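Local atomic coordinates of ATP-dependent Clp protease proteolytic subunit (Plasmodium falciparum, PDB entry 4GM2), a protein that belongs to the ClpP (S14) family of serine peptidases but forms an apparently inactive subunit of the apicoplast caseinolytic protease complex. Residues K119-F131 with N188-L202. Sequence-based numbering, arbitrary orientation.
Sequences KKGYRFSLKNSSF and NADEAVDFKLIDHIL
The guanidinium of R123 has L197 C over one face and CG of K120 over the other, while D199 meets its edge. R123 NE reaches D199 OD2 at 2.9 Å and R123 NH2 reaches D199 OD1 at 3.1 Å, a side-on salt bridge; both oxygens lie near the guanidinium plane but are met from above their own carboxylate plane. A bend at chi3 (-64°) turns the group back to this grip. Buried arginine suits the place because NH1 also bonds S116 O and N169 O; D199 suits it because OD2 also takes R123 N on its anti lone pair and, weakly, G121 N. The H200 ring carries D199 CB on one face and G121 O at its edge; it lies beside the F124 ring, slid so far that they barely overlap. CD2 of L202 lies 3.7 Å from CD1 of F124. CD1 of F131 touches CB of A192, small enough to let the ring close. Branched I198 crosses that ring at about a right angle. R123 O accepts from D199 N and H200 N, and S125 pairs with H200 and L202, adding an edge strand to the parallel sheet of this ClpP-family subunit. N188, its carboxamide accepting from E191 N, suits the N-cap of helix 189-194; K196, with positive phi, forms a Schellman motif after it. Within this chain strand 200-201 is outermost in that sheet, beside 123-125 and then 99-103; helix 110-116 touches F131 and L197.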
loop_
_atom_site.group_PDB
_atom_site.type_symbol
_atom_site.label_atom_id
_atom_site.label_comp_id
_atom_site.label_asym_id
_atom_site.label_seq_id
_atom_site.Cartn_x
_atom_site.Cartn_y
_atom_site.Cartn_z
ATOM N N LYS A 119 -14.511 -35.180 -2.926
ATOM C CA LYS A 119 -14.379 -36.605 -3.217
ATOM C C LYS A 119 -15.208 -37.430 -2.235
ATOM O O LYS A 119 -15.146 -37.209 -1.023
ATOM C CB LYS A 119 -12.905 -37.026 -3.163
ATOM C CG LYS A 119 -12.645 -38.465 -3.588
ATOM C CD LYS A 119 -11.257 -38.921 -3.170
ATOM C CE LYS A 119 -10.958 -40.337 -3.632
ATOM N NZ LYS A 119 -10.932 -40.463 -5.117
ATOM N N LYS A 120 -15.994 -38.367 -2.761
ATOM C CA LYS A 120 -16.796 -39.239 -1.908
ATOM C C LYS A 120 -15.909 -40.047 -0.971
ATOM O O LYS A 120 -14.959 -40.707 -1.403
ATOM C CB LYS A 120 -17.717 -40.147 -2.722
ATOM C CG LYS A 120 -18.975 -39.441 -3.209
ATOM C CD LYS A 120 -20.112 -40.419 -3.477
ATOM C CE LYS A 120 -21.359 -39.699 -3.974
ATOM N NZ LYS A 120 -21.173 -39.122 -5.335
ATOM N N GLY A 121 -16.228 -39.960 0.316
ATOM C CA GLY A 121 -15.444 -40.583 1.374
ATOM C C GLY A 121 -14.614 -39.549 2.099
ATOM O O GLY A 121 -14.160 -39.780 3.220
ATOM N N TYR A 122 -14.426 -38.400 1.454
ATOM C CA TYR A 122 -13.541 -37.357 1.964
ATOM C C TYR A 122 -14.230 -35.995 2.091
ATOM O O TYR A 122 -13.603 -34.941 1.923
ATOM C CB TYR A 122 -12.289 -37.259 1.093
ATOM C CG TYR A 122 -11.396 -38.477 1.157
ATOM C CD1 TYR A 122 -10.345 -38.543 2.068
ATOM C CD2 TYR A 122 -11.597 -39.564 0.303
ATOM C CE1 TYR A 122 -9.519 -39.652 2.131
ATOM C CE2 TYR A 122 -10.776 -40.678 0.358
ATOM C CZ TYR A 122 -9.740 -40.715 1.275
ATOM O OH TYR A 122 -8.917 -41.818 1.340
ATOM N N ARG A 123 -15.522 -36.031 2.395
ATOM C CA ARG A 123 -16.265 -34.830 2.741
ATOM C C ARG A 123 -16.509 -34.837 4.249
ATOM O O ARG A 123 -17.252 -35.673 4.772
ATOM C CB ARG A 123 -17.579 -34.768 1.967
ATOM C CG ARG A 123 -17.399 -34.780 0.455
ATOM C CD ARG A 123 -18.724 -34.984 -0.260
ATOM N NE ARG A 123 -19.324 -36.286 0.027
ATOM C CZ ARG A 123 -20.534 -36.661 -0.376
ATOM N NH1 ARG A 123 -21.290 -35.838 -1.090
ATOM N NH2 ARG A 123 -20.990 -37.862 -0.062
ATOM N N PHE A 124 -15.863 -33.902 4.938
ATOM C CA PHE A 124 -15.832 -33.880 6.396
ATOM C C PHE A 124 -16.577 -32.683 6.964
ATOM O O PHE A 124 -16.781 -31.681 6.279
ATOM C CB PHE A 124 -14.381 -33.861 6.894
ATOM C CG PHE A 124 -13.520 -34.944 6.304
ATOM C CD1 PHE A 124 -13.549 -36.234 6.821
ATOM C CD2 PHE A 124 -12.684 -34.673 5.229
ATOM C CE1 PHE A 124 -12.759 -37.233 6.277
ATOM C CE2 PHE A 124 -11.891 -35.666 4.684
ATOM C CZ PHE A 124 -11.928 -36.948 5.207
ATOM N N SER A 125 -16.974 -32.798 8.227
ATOM C CA SER A 125 -17.599 -31.700 8.947
ATOM C C SER A 125 -17.216 -31.716 10.424
ATOM O O SER A 125 -16.960 -32.776 10.997
ATOM C CB SER A 125 -19.118 -31.763 8.808
ATOM O OG SER A 125 -19.731 -30.769 9.608
ATOM N N LEU A 126 -17.173 -30.531 11.026
ATOM C CA LEU A 126 -16.992 -30.404 12.467
ATOM C C LEU A 126 -18.307 -30.707 13.184
ATOM O O LEU A 126 -19.375 -30.708 12.567
ATOM C CB LEU A 126 -16.484 -29.007 12.842
ATOM C CG LEU A 126 -15.093 -28.570 12.358
ATOM C CD1 LEU A 126 -14.816 -27.136 12.785
ATOM C CD2 LEU A 126 -13.976 -29.490 12.839
ATOM N N LYS A 127 -18.212 -30.957 14.487
ATOM C CA LYS A 127 -19.346 -31.355 15.322
ATOM C C LYS A 127 -20.568 -30.430 15.207
ATOM O O LYS A 127 -21.698 -30.905 15.074
ATOM C CB LYS A 127 -18.892 -31.451 16.783
ATOM C CG LYS A 127 -19.757 -32.343 17.656
ATOM C CD LYS A 127 -19.402 -32.193 19.126
ATOM C CE LYS A 127 -20.291 -33.079 19.983
ATOM N NZ LYS A 127 -20.106 -32.813 21.436
ATOM N N ASN A 128 -20.333 -29.119 15.242
ATOM C CA ASN A 128 -21.418 -28.136 15.333
ATOM C C ASN A 128 -21.751 -27.391 14.034
ATOM O O ASN A 128 -22.400 -26.343 14.056
ATOM C CB ASN A 128 -21.126 -27.139 16.461
ATOM C CG ASN A 128 -20.959 -27.817 17.808
ATOM O OD1 ASN A 128 -21.859 -28.500 18.289
ATOM N ND2 ASN A 128 -19.803 -27.629 18.423
ATOM N N SER A 129 -21.323 -27.946 12.903
ATOM C CA SER A 129 -21.505 -27.292 11.611
ATOM C C SER A 129 -22.939 -27.375 11.087
ATOM O O SER A 129 -23.658 -28.329 11.375
ATOM C CB SER A 129 -20.527 -27.864 10.586
ATOM O OG SER A 129 -19.190 -27.675 11.013
ATOM N N SER A 130 -23.343 -26.363 10.323
ATOM C CA SER A 130 -24.670 -26.320 9.707
ATOM C C SER A 130 -24.585 -26.304 8.192
ATOM O O SER A 130 -23.634 -25.770 7.611
ATOM C CB SER A 130 -25.444 -25.089 10.169
ATOM O OG SER A 130 -25.439 -24.991 11.577
ATOM N N PHE A 131 -25.594 -26.896 7.564
ATOM C CA PHE A 131 -25.707 -26.927 6.118
ATOM C C PHE A 131 -27.116 -26.521 5.728
ATOM O O PHE A 131 -28.074 -26.798 6.449
ATOM C CB PHE A 131 -25.412 -28.330 5.592
ATOM C CG PHE A 131 -24.075 -28.867 6.010
ATOM C CD1 PHE A 131 -23.916 -29.490 7.243
ATOM C CD2 PHE A 131 -22.978 -28.756 5.171
ATOM C CE1 PHE A 131 -22.682 -29.984 7.632
ATOM C CE2 PHE A 131 -21.741 -29.250 5.554
ATOM C CZ PHE A 131 -21.593 -29.863 6.787
ATOM N N ASN A 188 -28.048 -30.322 10.466
ATOM C CA ASN A 188 -26.885 -30.433 11.338
ATOM C C ASN A 188 -25.945 -31.474 10.728
ATOM O O ASN A 188 -26.308 -32.130 9.748
ATOM C CB ASN A 188 -27.285 -30.793 12.775
ATOM C CG ASN A 188 -28.009 -32.129 12.875
ATOM O OD1 ASN A 188 -27.569 -33.138 12.324
ATOM N ND2 ASN A 188 -29.118 -32.141 13.603
ATOM N N ALA A 189 -24.749 -31.620 11.292
ATOM C CA ALA A 189 -23.751 -32.557 10.767
ATOM C C ALA A 189 -24.292 -33.981 10.582
ATOM O O ALA A 189 -24.072 -34.592 9.535
ATOM C CB ALA A 189 -22.505 -32.563 11.645
ATOM N N ASP A 190 -25.003 -34.490 11.592
ATOM C CA ASP A 190 -25.591 -35.836 11.554
ATOM C C ASP A 190 -26.610 -35.994 10.431
ATOM O O ASP A 190 -26.637 -37.020 9.745
ATOM C CB ASP A 190 -26.258 -36.175 12.893
ATOM C CG ASP A 190 -25.260 -36.487 13.988
ATOM O OD1 ASP A 190 -24.162 -36.988 13.672
ATOM O OD2 ASP A 190 -25.581 -36.244 15.173
ATOM N N GLU A 191 -27.450 -34.976 10.263
ATOM C CA GLU A 191 -28.468 -34.963 9.218
ATOM C C GLU A 191 -27.827 -34.832 7.840
ATOM O O GLU A 191 -28.357 -35.336 6.849
ATOM C CB GLU A 191 -29.474 -33.831 9.460
ATOM C CG GLU A 191 -30.361 -34.034 10.684
ATOM C CD GLU A 191 -31.161 -32.795 11.068
ATOM O OE1 GLU A 191 -30.688 -31.663 10.816
ATOM O OE2 GLU A 191 -32.264 -32.955 11.635
ATOM N N ALA A 192 -26.680 -34.158 7.791
ATOM C CA ALA A 192 -25.914 -34.002 6.563
ATOM C C ALA A 192 -25.230 -35.308 6.167
ATOM O O ALA A 192 -25.100 -35.601 4.977
ATOM C CB ALA A 192 -24.893 -32.885 6.713
ATOM N N VAL A 193 -24.795 -36.082 7.162
ATOM C CA VAL A 193 -24.190 -37.397 6.923
ATOM C C VAL A 193 -25.253 -38.365 6.406
ATOM O O VAL A 193 -25.001 -39.128 5.468
ATOM C CB VAL A 193 -23.502 -37.967 8.191
ATOM C CG1 VAL A 193 -23.125 -39.431 8.011
ATOM C CG2 VAL A 193 -22.263 -37.157 8.533
ATOM N N ASP A 194 -26.438 -38.302 7.013
ATOM C CA ASP A 194 -27.564 -39.168 6.663
ATOM C C ASP A 194 -28.089 -38.880 5.258
ATOM O O ASP A 194 -28.425 -39.801 4.512
ATOM C CB ASP A 194 -28.692 -39.014 7.688
ATOM C CG ASP A 194 -29.587 -40.236 7.761
ATOM O OD1 ASP A 194 -30.775 -40.139 7.379
ATOM O OD2 ASP A 194 -29.100 -41.298 8.201
ATOM N N PHE A 195 -28.149 -37.599 4.902
ATOM C CA PHE A 195 -28.627 -37.175 3.586
ATOM C C PHE A 195 -27.548 -37.367 2.519
ATOM O O PHE A 195 -27.802 -37.183 1.325
ATOM C CB PHE A 195 -29.092 -35.716 3.633
ATOM C CG PHE A 195 -29.967 -35.315 2.476
ATOM C CD1 PHE A 195 -31.317 -35.655 2.455
ATOM C CD2 PHE A 195 -29.447 -34.582 1.413
ATOM C CE1 PHE A 195 -32.126 -35.283 1.396
ATOM C CE2 PHE A 195 -30.251 -34.209 0.349
ATOM C CZ PHE A 195 -31.592 -34.559 0.340
ATOM N N LYS A 196 -26.352 -37.755 2.966
ATOM C CA LYS A 196 -25.192 -38.005 2.099
ATOM C C LYS A 196 -24.617 -36.748 1.442
ATOM O O LYS A 196 -24.023 -36.818 0.365
ATOM C CB LYS A 196 -25.485 -39.106 1.070
ATOM C CG LYS A 196 -25.140 -40.497 1.571
ATOM C CD LYS A 196 -25.823 -41.591 0.767
ATOM C CE LYS A 196 -27.113 -42.039 1.431
ATOM N NZ LYS A 196 -27.578 -43.333 0.863
ATOM N N LEU A 197 -24.793 -35.608 2.108
ATOM C CA LEU A 197 -24.109 -34.372 1.743
ATOM C C LEU A 197 -22.655 -34.438 2.195
ATOM O O LEU A 197 -21.769 -33.812 1.609
ATOM C CB LEU A 197 -24.784 -33.172 2.417
ATOM C CG LEU A 197 -26.049 -32.562 1.811
ATOM C CD1 LEU A 197 -26.671 -31.582 2.792
ATOM C CD2 LEU A 197 -25.757 -31.876 0.484
ATOM N N ILE A 198 -22.437 -35.212 3.254
ATOM C CA ILE A 198 -21.179 -35.277 3.981
ATOM C C ILE A 198 -20.919 -36.755 4.276
ATOM O O ILE A 198 -21.854 -37.562 4.301
ATOM C CB ILE A 198 -21.296 -34.463 5.300
ATOM C CG1 ILE A 198 -21.331 -32.951 5.018
ATOM C CG2 ILE A 198 -20.206 -34.818 6.305
ATOM C CD1 ILE A 198 -20.084 -32.376 4.375
ATOM N N ASP A 199 -19.653 -37.103 4.487
ATOM C CA ASP A 199 -19.273 -38.481 4.761
ATOM C C ASP A 199 -18.991 -38.752 6.238
ATOM O O ASP A 199 -19.547 -39.689 6.813
ATOM C CB ASP A 199 -18.071 -38.874 3.902
ATOM C CG ASP A 199 -18.381 -38.824 2.422
ATOM O OD1 ASP A 199 -19.311 -39.537 1.994
ATOM O OD2 ASP A 199 -17.697 -38.078 1.688
ATOM N N HIS A 200 -18.130 -37.938 6.846
ATOM C CA HIS A 200 -17.679 -38.173 8.218
ATOM C C HIS A 200 -17.707 -36.936 9.063
ATOM O O HIS A 200 -17.490 -35.823 8.570
ATOM C CB HIS A 200 -16.264 -38.748 8.234
ATOM C CG HIS A 200 -16.072 -39.938 7.323
ATOM N ND1 HIS A 200 -16.637 -41.137 7.565
ATOM C CD2 HIS A 200 -15.340 -40.077 6.146
ATOM C CE1 HIS A 200 -16.289 -41.999 6.591
ATOM N NE2 HIS A 200 -15.495 -41.349 5.723
ATOM N N ILE A 201 -17.969 -37.132 10.354
ATOM C CA ILE A 201 -17.864 -36.066 11.345
ATOM C C ILE A 201 -16.510 -36.188 12.047
ATOM O O ILE A 201 -16.201 -37.218 12.651
ATOM C CB ILE A 201 -19.024 -36.113 12.361
ATOM C CG1 ILE A 201 -20.366 -36.059 11.631
ATOM C CG2 ILE A 201 -18.932 -34.948 13.337
ATOM C CD1 ILE A 201 -21.461 -36.850 12.310
ATOM N N LEU A 202 -15.711 -35.128 11.948
ATOM C CA LEU A 202 -14.340 -35.120 12.452
ATOM C C LEU A 202 -14.261 -35.150 13.973
ATOM O O LEU A 202 -14.943 -34.384 14.658
ATOM C CB LEU A 202 -13.589 -33.894 11.926
ATOM C CG LEU A 202 -13.290 -33.806 10.428
ATOM C CD1 LEU A 202 -12.773 -32.418 10.076
ATOM C CD2 LEU A 202 -12.308 -34.884 9.982
#